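PDB 2CXI: phenylalanyl-tRNA synthetase beta chain from Pyrococcus horikoshii, which forms, with the alpha subunit, the tetrameric enzyme that uses ATP to join L-phenylalanine to tRNA(Phe), this N-terminal fragment including the B3/4 editing domain. Local coordinates for residues A[91-96]-A[266-271]; A[97-102]-A[236-241]. One frame throughout, in Å; residues are numbered along the deposited sequence.

Contact 1 of 2, residues A[91-96]-A[266-271]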
ATOM      1  N   VAL A  91     -13.431   4.440  -2.552  1.00 15.08           N
ATOM      2  CA  VAL A  91     -13.603   5.626  -3.406  1.00 15.04           C
ATOM      3  C   VAL A  91     -13.506   6.872  -2.524  1.00 15.03           C
ATOM      4  O   VAL A  91     -14.134   6.931  -1.496  1.00 15.97           O
ATOM      5  CB  VAL A  91     -14.975   5.624  -4.157  1.00 15.25           C
ATOM      6  CG1 VAL A  91     -15.145   6.879  -5.065  1.00 15.87           C
ATOM      7  CG2 VAL A  91     -15.129   4.320  -4.912  1.00 14.01           C
ATOM      8  N   TYR A  92     -12.721   7.856  -2.960  1.00 16.03           N
ATOM      9  CA  TYR A  92     -12.607   9.127  -2.238  1.00 16.07           C
ATOM     10  C   TYR A  92     -13.458  10.189  -2.883  1.00 17.20           C
ATOM     11  O   TYR A  92     -13.364  10.398  -4.097  1.00 16.99           O
ATOM     12  CB  TYR A  92     -11.148   9.575  -2.216  1.00 16.78           C
ATOM     13  CG  TYR A  92     -10.283   8.563  -1.511  1.00 16.87           C
ATOM     14  CD1 TYR A  92     -10.172   8.586  -0.104  1.00 18.15           C
ATOM     15  CD2 TYR A  92      -9.589   7.565  -2.231  1.00 17.26           C
ATOM     16  CE1 TYR A  92      -9.380   7.646   0.555  1.00 18.02           C
ATOM     17  CE2 TYR A  92      -8.777   6.627  -1.565  1.00 16.44           C
ATOM     18  CZ  TYR A  92      -8.667   6.702  -0.173  1.00 16.75           C
ATOM     19  OH  TYR A  92      -7.909   5.775   0.523  1.00 18.20           O
ATOM     20  N   VAL A  93     -14.310  10.824  -2.077  1.00 17.15           N
ATOM     21  CA  VAL A  93     -15.084  11.997  -2.532  1.00 17.23           C
ATOM     22  C   VAL A  93     -14.516  13.332  -2.034  1.00 18.06           C
ATOM     23  O   VAL A  93     -14.495  13.605  -0.820  1.00 18.69           O
ATOM     24  CB  VAL A  93     -16.597  11.854  -2.164  1.00 17.34           C
ATOM     25  CG1 VAL A  93     -17.403  13.071  -2.665  1.00 17.23           C
ATOM     26  CG2 VAL A  93     -17.121  10.566  -2.742  1.00 16.86           C
ATOM     27  N   ASP A  94     -14.056  14.138  -2.991  1.00 18.39           N
ATOM     28  CA  ASP A  94     -13.431  15.438  -2.739  1.00 20.08           C
ATOM     29  C   ASP A  94     -14.366  16.458  -2.078  1.00 21.06           C
ATOM     30  O   ASP A  94     -15.469  16.756  -2.592  1.00 20.15           O
ATOM     31  CB  ASP A  94     -12.972  15.990  -4.082  1.00 18.41           C
ATOM     32  CG  ASP A  94     -12.015  17.137  -3.960  1.00 19.79           C
ATOM     33  OD1 ASP A  94     -11.766  17.668  -2.842  1.00 16.57           O
ATOM     34  OD2 ASP A  94     -11.470  17.576  -4.971  1.00 19.25           O
ATOM     35  N   GLU A  95     -13.942  17.005  -0.934  1.00 21.95           N
ATOM     36  CA  GLU A  95     -14.741  18.029  -0.256  1.00 23.56           C
ATOM     37  C   GLU A  95     -14.904  19.262  -1.102  1.00 21.63           C
ATOM     38  O   GLU A  95     -15.871  20.002  -0.947  1.00 21.70           O
ATOM     39  CB  GLU A  95     -14.154  18.410   1.114  1.00 24.11           C
ATOM     40  CG  GLU A  95     -12.793  19.087   1.075  1.00 27.86           C
ATOM     41  CD  GLU A  95     -12.321  19.493   2.478  1.00 30.08           C
ATOM     42  OE1 GLU A  95     -13.167  19.529   3.424  1.00 38.10           O
ATOM     43  OE2 GLU A  95     -11.103  19.762   2.635  1.00 38.53           O
ATOM     44  N   LYS A  96     -13.989  19.464  -2.036  1.00 21.47           N
ATOM     45  CA  LYS A  96     -14.041  20.624  -2.925  1.00 21.97           C
ATOM     46  C   LYS A  96     -15.211  20.539  -3.902  1.00 20.83           C
ATOM     47  O   LYS A  96     -15.539  21.524  -4.579  1.00 20.63           O
ATOM     48  CB  LYS A  96     -12.746  20.786  -3.696  1.00 22.39           C
ATOM     49  CG  LYS A  96     -11.522  21.079  -2.805  1.00 27.32           C
ATOM     50  CD  LYS A  96     -10.443  21.747  -3.672  1.00 35.48           C
ATOM     51  CE  LYS A  96      -9.036  21.527  -3.077  1.00 40.42           C
ATOM     52  NZ  LYS A  96      -9.100  20.953  -1.676  1.00 42.59           N
ATOM     53  N   VAL A 266     -16.675   4.511   1.041  1.00 16.49           N
ATOM     54  CA  VAL A 266     -16.688   5.785   0.394  1.00 15.47           C
ATOM     55  C   VAL A 266     -16.260   6.816   1.443  1.00 16.66           C
ATOM     56  O   VAL A 266     -16.981   7.028   2.423  1.00 17.48           O
ATOM     57  CB  VAL A 266     -18.056   6.178  -0.180  1.00 15.23           C
ATOM     58  CG1 VAL A 266     -17.928   7.445  -1.066  1.00 12.28           C
ATOM     59  CG2 VAL A 266     -18.699   5.006  -0.976  1.00 15.17           C
ATOM     60  N   VAL A 267     -15.128   7.451   1.177  1.00 16.43           N
ATOM     61  CA  VAL A 267     -14.435   8.354   2.121  1.00 16.69           C
ATOM     62  C   VAL A 267     -14.644   9.825   1.755  1.00 15.89           C
ATOM     63  O   VAL A 267     -14.201  10.346   0.686  1.00 17.19           O
ATOM     64  CB  VAL A 267     -12.917   7.946   2.273  1.00 16.12           C
ATOM     65  CG1 VAL A 267     -12.192   8.789   3.402  1.00 19.26           C
ATOM     66  CG2 VAL A 267     -12.800   6.509   2.597  1.00 13.36           C
ATOM     67  N   TYR A 268     -15.352  10.503   2.639  1.00 15.74           N
ATOM     68  CA  TYR A 268     -15.539  11.928   2.564  1.00 17.70           C
ATOM     69  C   TYR A 268     -14.580  12.589   3.565  1.00 19.06           C
ATOM     70  O   TYR A 268     -13.949  11.901   4.334  1.00 18.30           O
ATOM     71  CB  TYR A 268     -16.984  12.273   2.915  1.00 18.26           C
ATOM     72  CG  TYR A 268     -18.016  11.921   1.841  1.00 18.59           C
ATOM     73  CD1 TYR A 268     -18.381  10.588   1.610  1.00 18.01           C
ATOM     74  CD2 TYR A 268     -18.599  12.927   1.050  1.00 21.13           C
ATOM     75  CE1 TYR A 268     -19.366  10.257   0.618  1.00 16.54           C
ATOM     76  CE2 TYR A 268     -19.553  12.606   0.045  1.00 16.59           C
ATOM     77  CZ  TYR A 268     -19.914  11.285  -0.147  1.00 16.32           C
ATOM     78  OH  TYR A 268     -20.863  10.990  -1.096  1.00 15.78           O
ATOM     79  N   LYS A 269     -14.454  13.905   3.547  1.00 21.33           N
ATOM     80  CA  LYS A 269     -13.548  14.565   4.491  1.00 24.57           C
ATOM     81  C   LYS A 269     -13.935  14.253   5.941  1.00 25.82           C
ATOM     82  O   LYS A 269     -13.078  13.823   6.699  1.00 26.04           O
ATOM     83  CB  LYS A 269     -13.436  16.075   4.244  1.00 25.70           C
ATOM     84  CG  LYS A 269     -12.462  16.813   5.178  1.00 28.55           C
ATOM     85  CD  LYS A 269     -11.011  16.315   4.990  1.00 34.70           C
ATOM     86  CE  LYS A 269     -10.027  17.035   5.930  1.00 36.28           C
ATOM     87  NZ  LYS A 269     -10.042  18.522   5.679  1.00 40.79           N
ATOM     88  N   ASP A 270     -15.224  14.384   6.287  1.00 27.06           N
ATOM     89  CA  ASP A 270     -15.664  14.310   7.681  1.00 28.83           C
ATOM     90  C   ASP A 270     -16.327  13.011   8.062  1.00 29.16           C
ATOM     91  O   ASP A 270     -16.800  12.882   9.196  1.00 29.16           O
ATOM     92  CB  ASP A 270     -16.726  15.350   7.980  1.00 29.89           C
ATOM     93  CG  ASP A 270     -16.256  16.760   7.769  1.00 32.60           C
ATOM     94  OD1 ASP A 270     -15.042  17.039   7.923  1.00 36.25           O
ATOM     95  OD2 ASP A 270     -17.072  17.656   7.472  1.00 36.19           O
ATOM     96  N   PHE A 271     -16.444  12.076   7.124  1.00 27.50           N
ATOM     97  CA  PHE A 271     -17.126  10.835   7.444  1.00 26.85           C
ATOM     98  C   PHE A 271     -16.853   9.833   6.358  1.00 26.12           C
ATOM     99  O   PHE A 271     -16.401  10.174   5.268  1.00 24.97           O
ATOM    100  CB  PHE A 271     -18.650  11.059   7.605  1.00 26.19           C
ATOM    101  CG  PHE A 271     -19.376  11.365   6.316  1.00 27.95           C
ATOM    102  CD1 PHE A 271     -19.483  12.679   5.854  1.00 28.58           C
ATOM    103  CD2 PHE A 271     -19.966  10.346   5.568  1.00 26.29           C
ATOM    104  CE1 PHE A 271     -20.142  12.954   4.665  1.00 27.70           C
ATOM    105  CE2 PHE A 271     -20.632  10.636   4.367  1.00 26.32           C
ATOM    106  CZ  PHE A 271     -20.714  11.925   3.936  1.00 25.00           C
TER
HETATM  107  O   HOH W   1     -15.628  15.028   1.258  1.00 20.60           O
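Val-267 O takes the amide of Val-93, N to O 2.8 Å with 160° at the hydrogen, and also meets the CA-H of Tyr-92. Val-267 N gives its hydrogen to Val-91 O at 2.9 Å. Val-267 therefore bonds to the residues before and after its partner Tyr-92, the usual pattern of parallel strands. Past this point the ladder opens: Val-93 O and Lys-269 N stand 4.4 Å apart, and a water bridges them, donating to the carbonyl and accepting from the amide.

On one side of the sheet, Val-93 sits over the ring of Tyr-268, its CB 3.8 Å from the centroid and only 13° off the normal. Val-93 CG1 leans on CE2 of that ring, while Val-93 CG2 lies 3.6 Å from Val-266 CG1. The opposite face of Tyr-268 takes CZ of Phe-271 near its rim, so the ring is held between two apolar groups; its hydroxyl bonds to Gly-104 O. On the other side of the sheet, CD1 and CE1 of Tyr-92 run beside CB of Val-267, and the Tyr-92 hydroxyl bonds to the backbone N of Ser-18 of a second copy of this chain. At the exposed end Lys-269, its chain bent at chi2 and again at chi4 (-60°, which sets NZ), forms a salt bridge with Glu-95, NZ to OE2 3.5 Å, whose hydrogen bond is weak.

Strand 84-93 here lies between strand 154-159, also parallel to it, and strand 260-267, which pairs in turn with the antiparallel strand 272-275; Tyr-106 of strand 103-110 packs against Val-91, Val-93 and Val-266.

Contact 2 of 2, residues A[97-102]-A[236-241]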
ATOM      1  N   LEU A  97     -15.859  19.375  -3.949  1.00 19.79           N
ATOM      2  CA  LEU A  97     -17.086  19.215  -4.766  1.00 19.38           C
ATOM      3  C   LEU A  97     -18.366  19.679  -4.035  1.00 19.25           C
ATOM      4  O   LEU A  97     -19.464  19.618  -4.596  1.00 18.89           O
ATOM      5  CB  LEU A  97     -17.204  17.752  -5.242  1.00 17.40           C
ATOM      6  CG  LEU A  97     -16.297  17.360  -6.419  1.00 17.43           C
ATOM      7  CD1 LEU A  97     -16.372  15.864  -6.689  1.00 16.55           C
ATOM      8  CD2 LEU A  97     -16.616  18.186  -7.725  1.00 18.79           C
ATOM      9  N   LYS A  98     -18.217  20.099  -2.773  1.00 21.03           N
ATOM     10  CA  LYS A  98     -19.367  20.359  -1.879  1.00 21.25           C
ATOM     11  C   LYS A  98     -20.433  21.273  -2.464  1.00 21.91           C
ATOM     12  O   LYS A  98     -21.623  21.006  -2.282  1.00 22.65           O
ATOM     13  CB  LYS A  98     -18.934  20.867  -0.504  1.00 22.53           C
ATOM     14  CG  LYS A  98     -20.084  21.028   0.533  1.00 23.33           C
ATOM     15  CD  LYS A  98     -20.814  19.688   0.836  1.00 27.28           C
ATOM     16  CE  LYS A  98     -21.820  19.870   1.974  1.00 26.64           C
ATOM     17  NZ  LYS A  98     -22.770  18.704   2.156  1.00 25.80           N
ATOM     18  N   ASP A  99     -20.021  22.304  -3.206  1.00 22.38           N
ATOM     19  CA  ASP A  99     -20.960  23.250  -3.780  1.00 23.24           C
ATOM     20  C   ASP A  99     -20.959  23.108  -5.292  1.00 23.19           C
ATOM     21  O   ASP A  99     -21.390  24.005  -6.015  1.00 23.75           O
ATOM     22  CB  ASP A  99     -20.603  24.687  -3.339  1.00 25.16           C
ATOM     23  CG  ASP A  99     -21.751  25.674  -3.549  1.00 29.70           C
ATOM     24  OD1 ASP A  99     -22.951  25.269  -3.440  1.00 31.90           O
ATOM     25  OD2 ASP A  99     -21.524  26.875  -3.848  1.00 34.36           O
ATOM     26  N   ILE A 100     -20.490  21.958  -5.793  1.00 21.49           N
ATOM     27  CA  ILE A 100     -20.459  21.720  -7.236  1.00 19.67           C
ATOM     28  C   ILE A 100     -21.300  20.489  -7.614  1.00 19.44           C
ATOM     29  O   ILE A 100     -22.186  20.569  -8.510  1.00 18.16           O
ATOM     30  CB  ILE A 100     -18.963  21.579  -7.748  1.00 21.06           C
ATOM     31  CG1 ILE A 100     -18.149  22.845  -7.409  1.00 20.59           C
ATOM     32  CG2 ILE A 100     -18.911  21.198  -9.257  1.00 20.79           C
ATOM     33  CD1 ILE A 100     -16.626  22.714  -7.610  1.00 19.69           C
ATOM     34  N   ARG A 101     -21.015  19.360  -6.955  1.00 18.03           N
ATOM     35  CA  ARG A 101     -21.836  18.141  -7.097  1.00 17.81           C
ATOM     36  C   ARG A 101     -21.462  17.202  -5.925  1.00 17.49           C
ATOM     37  O   ARG A 101     -20.647  16.293  -6.081  1.00 17.83           O
ATOM     38  CB  ARG A 101     -21.636  17.490  -8.475  1.00 17.11           C
ATOM     39  CG  ARG A 101     -22.676  16.383  -8.798  1.00 15.88           C
ATOM     40  CD  ARG A 101     -22.638  15.878 -10.263  1.00 17.16           C
ATOM     41  NE  ARG A 101     -23.772  14.965 -10.494  1.00 13.85           N
ATOM     42  CZ  ARG A 101     -25.032  15.352 -10.690  1.00 15.74           C
ATOM     43  NH1 ARG A 101     -25.989  14.430 -10.821  1.00 18.51           N
ATOM     44  NH2 ARG A 101     -25.358  16.657 -10.761  1.00 16.77           N
ATOM     45  N   PRO A 102     -22.010  17.490  -4.731  1.00 17.27           N
ATOM     46  CA  PRO A 102     -21.384  17.044  -3.480  1.00 16.57           C
ATOM     47  C   PRO A 102     -21.281  15.540  -3.245  1.00 17.23           C
ATOM     48  O   PRO A 102     -20.257  15.107  -2.699  1.00 19.03           O
ATOM     49  CB  PRO A 102     -22.250  17.712  -2.386  1.00 17.36           C
ATOM     50  CG  PRO A 102     -23.562  18.065  -3.079  1.00 18.32           C
ATOM     51  CD  PRO A 102     -23.184  18.354  -4.491  1.00 16.50           C
ATOM     52  N   THR A 236     -24.154  10.129  -8.609  1.00 14.23           N
ATOM     53  CA  THR A 236     -23.861  11.432  -8.031  1.00 14.28           C
ATOM     54  C   THR A 236     -25.099  12.329  -7.971  1.00 14.53           C
ATOM     55  O   THR A 236     -26.048  12.154  -8.768  1.00 14.86           O
ATOM     56  CB  THR A 236     -22.755  12.162  -8.803  1.00 13.87           C
ATOM     57  OG1 THR A 236     -23.101  12.218 -10.198  1.00 14.72           O
ATOM     58  CG2 THR A 236     -21.376  11.379  -8.725  1.00 13.67           C
ATOM     59  N   GLY A 237     -25.034  13.329  -7.097  1.00 15.55           N
ATOM     60  CA  GLY A 237     -26.101  14.317  -7.032  1.00 16.52           C
ATOM     61  C   GLY A 237     -25.987  15.155  -5.787  1.00 17.59           C
ATOM     62  O   GLY A 237     -24.898  15.315  -5.235  1.00 17.89           O
ATOM     63  N   TRP A 238     -27.119  15.729  -5.396  1.00 16.21           N
ATOM     64  CA  TRP A 238     -27.175  16.784  -4.379  1.00 17.71           C
ATOM     65  C   TRP A 238     -27.681  16.339  -2.996  1.00 17.71           C
ATOM     66  O   TRP A 238     -27.478  17.059  -2.008  1.00 17.42           O
ATOM     67  CB  TRP A 238     -28.026  17.946  -4.928  1.00 17.21           C
ATOM     68  CG  TRP A 238     -27.194  18.801  -5.887  1.00 16.76           C
ATOM     69  CD1 TRP A 238     -27.056  18.645  -7.257  1.00 19.12           C
ATOM     70  CD2 TRP A 238     -26.326  19.888  -5.528  1.00 17.88           C
ATOM     71  NE1 TRP A 238     -26.180  19.575  -7.754  1.00 19.59           N
ATOM     72  CE2 TRP A 238     -25.721  20.359  -6.720  1.00 18.37           C
ATOM     73  CE3 TRP A 238     -26.005  20.522  -4.308  1.00 17.77           C
ATOM     74  CZ2 TRP A 238     -24.827  21.444  -6.739  1.00 17.30           C
ATOM     75  CZ3 TRP A 238     -25.111  21.597  -4.330  1.00 18.82           C
ATOM     76  CH2 TRP A 238     -24.534  22.044  -5.533  1.00 17.99           C
ATOM     77  N   LYS A 239     -28.367  15.189  -2.931  1.00 16.73           N
ATOM     78  CA  LYS A 239     -28.885  14.655  -1.651  1.00 18.07           C
ATOM     79  C   LYS A 239     -28.473  13.205  -1.530  1.00 17.99           C
ATOM     80  O   LYS A 239     -28.723  12.404  -2.432  1.00 16.97           O
ATOM     81  CB  LYS A 239     -30.427  14.722  -1.533  1.00 18.36           C
ATOM     82  CG  LYS A 239     -31.075  16.125  -1.654  1.00 23.04           C
ATOM     83  CD  LYS A 239     -30.528  17.168  -0.669  1.00 26.86           C
ATOM     84  CE  LYS A 239     -30.885  16.900   0.768  1.00 30.19           C
ATOM     85  NZ  LYS A 239     -30.683  18.236   1.449  1.00 32.26           N
ATOM     86  N   LEU A 240     -27.855  12.872  -0.409  1.00 17.97           N
ATOM     87  CA  LEU A 240     -27.355  11.526  -0.200  1.00 19.96           C
ATOM     88  C   LEU A 240     -28.458  10.466  -0.285  1.00 20.07           C
ATOM     89  O   LEU A 240     -28.245   9.416  -0.879  1.00 19.71           O
ATOM     90  CB  LEU A 240     -26.580  11.462   1.131  1.00 18.41           C
ATOM     91  CG  LEU A 240     -25.726  10.249   1.489  1.00 22.06           C
ATOM     92  CD1 LEU A 240     -24.663   9.933   0.381  1.00 18.72           C
ATOM     93  CD2 LEU A 240     -25.033  10.498   2.863  1.00 21.92           C
ATOM     94  N   GLU A 241     -29.643  10.755   0.275  1.00 20.15           N
ATOM     95  CA  GLU A 241     -30.751   9.798   0.262  1.00 21.25           C
ATOM     96  C   GLU A 241     -31.172   9.475  -1.146  1.00 19.39           C
ATOM     97  O   GLU A 241     -31.522   8.309  -1.425  1.00 19.32           O
ATOM     98  CB  GLU A 241     -31.988  10.351   1.019  1.00 22.54           C
ATOM     99  CG  GLU A 241     -33.201   9.411   1.102  1.00 27.64           C
ATOM    100  CD  GLU A 241     -34.140   9.414  -0.121  1.00 34.46           C
ATOM    101  OE1 GLU A 241     -34.285  10.457  -0.804  1.00 35.40           O
ATOM    102  OE2 GLU A 241     -34.759   8.336  -0.400  1.00 35.77           O
TER
HETATM  103  O   HOH W   2     -24.052  19.264 -10.065  1.00 15.79           O
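The turn of residues 97-102 comes alongside the end of a strand, with Arg-101 CA 5.7 Å from Gly-237 CA and Pro-102 CA 5.9 Å from Trp-238 CA. Arg-101, stretched out from CG to NE with CG anti to the backbone N (chi1 -168°), lays its guanidinium beside Thr-236. NE gives a nearly straight bond to Thr-236 OG1, 2.8 Å and 169°, with the oxygen in the guanidinium plane; NH1 adds a weak bond to Thr-236 O, and Gly-237 CA lies over one face of the group. NH1 also bonds to Arg-137 O and NH2 to Arg-138 O.

This joins the connection between strands 84-93 and 103-110 to the end of strand 231-237, part of the mixed sheet of the B3/4 region, the amino acid-editing part of the subunit.

Pro-102 crosses the indole of Trp-238 at about a right angle, its CD 3.6 Å from the centroid of the six-membered ring in a CH-pi contact. The far end of that ring reaches the turn's backbone, Trp-238 CZ2 lying 3.3 Å from Ile-100 O and CH2 meeting Asp-99 O at the ring edge. One water joins turn, arginine and indole, donating to Ile-100 O and accepting from Arg-101 NH2 and Trp-238 NE1.

Residues 91-96 of contact 1 run straight into 97-102 of contact 2, and helix 240-255 with strand 260-267 carries the chain from the second segment of contact 2 to that of contact 1. Contact 2 is thus nested within the loop that contact 1 closes, and their centres are about 11 Å apart. They also touch through space: Pro-102 O lies 3.5 Å from Val-93 CG1 and 3.8 Å from Tyr-268 CE2, and Leu-240 CD1 packs near Tyr-268 OH. Both reach the same mixed sheet and lie away from the predicted magnesium ligands Asp-331, Asp-337, Glu-340 and Asp-341.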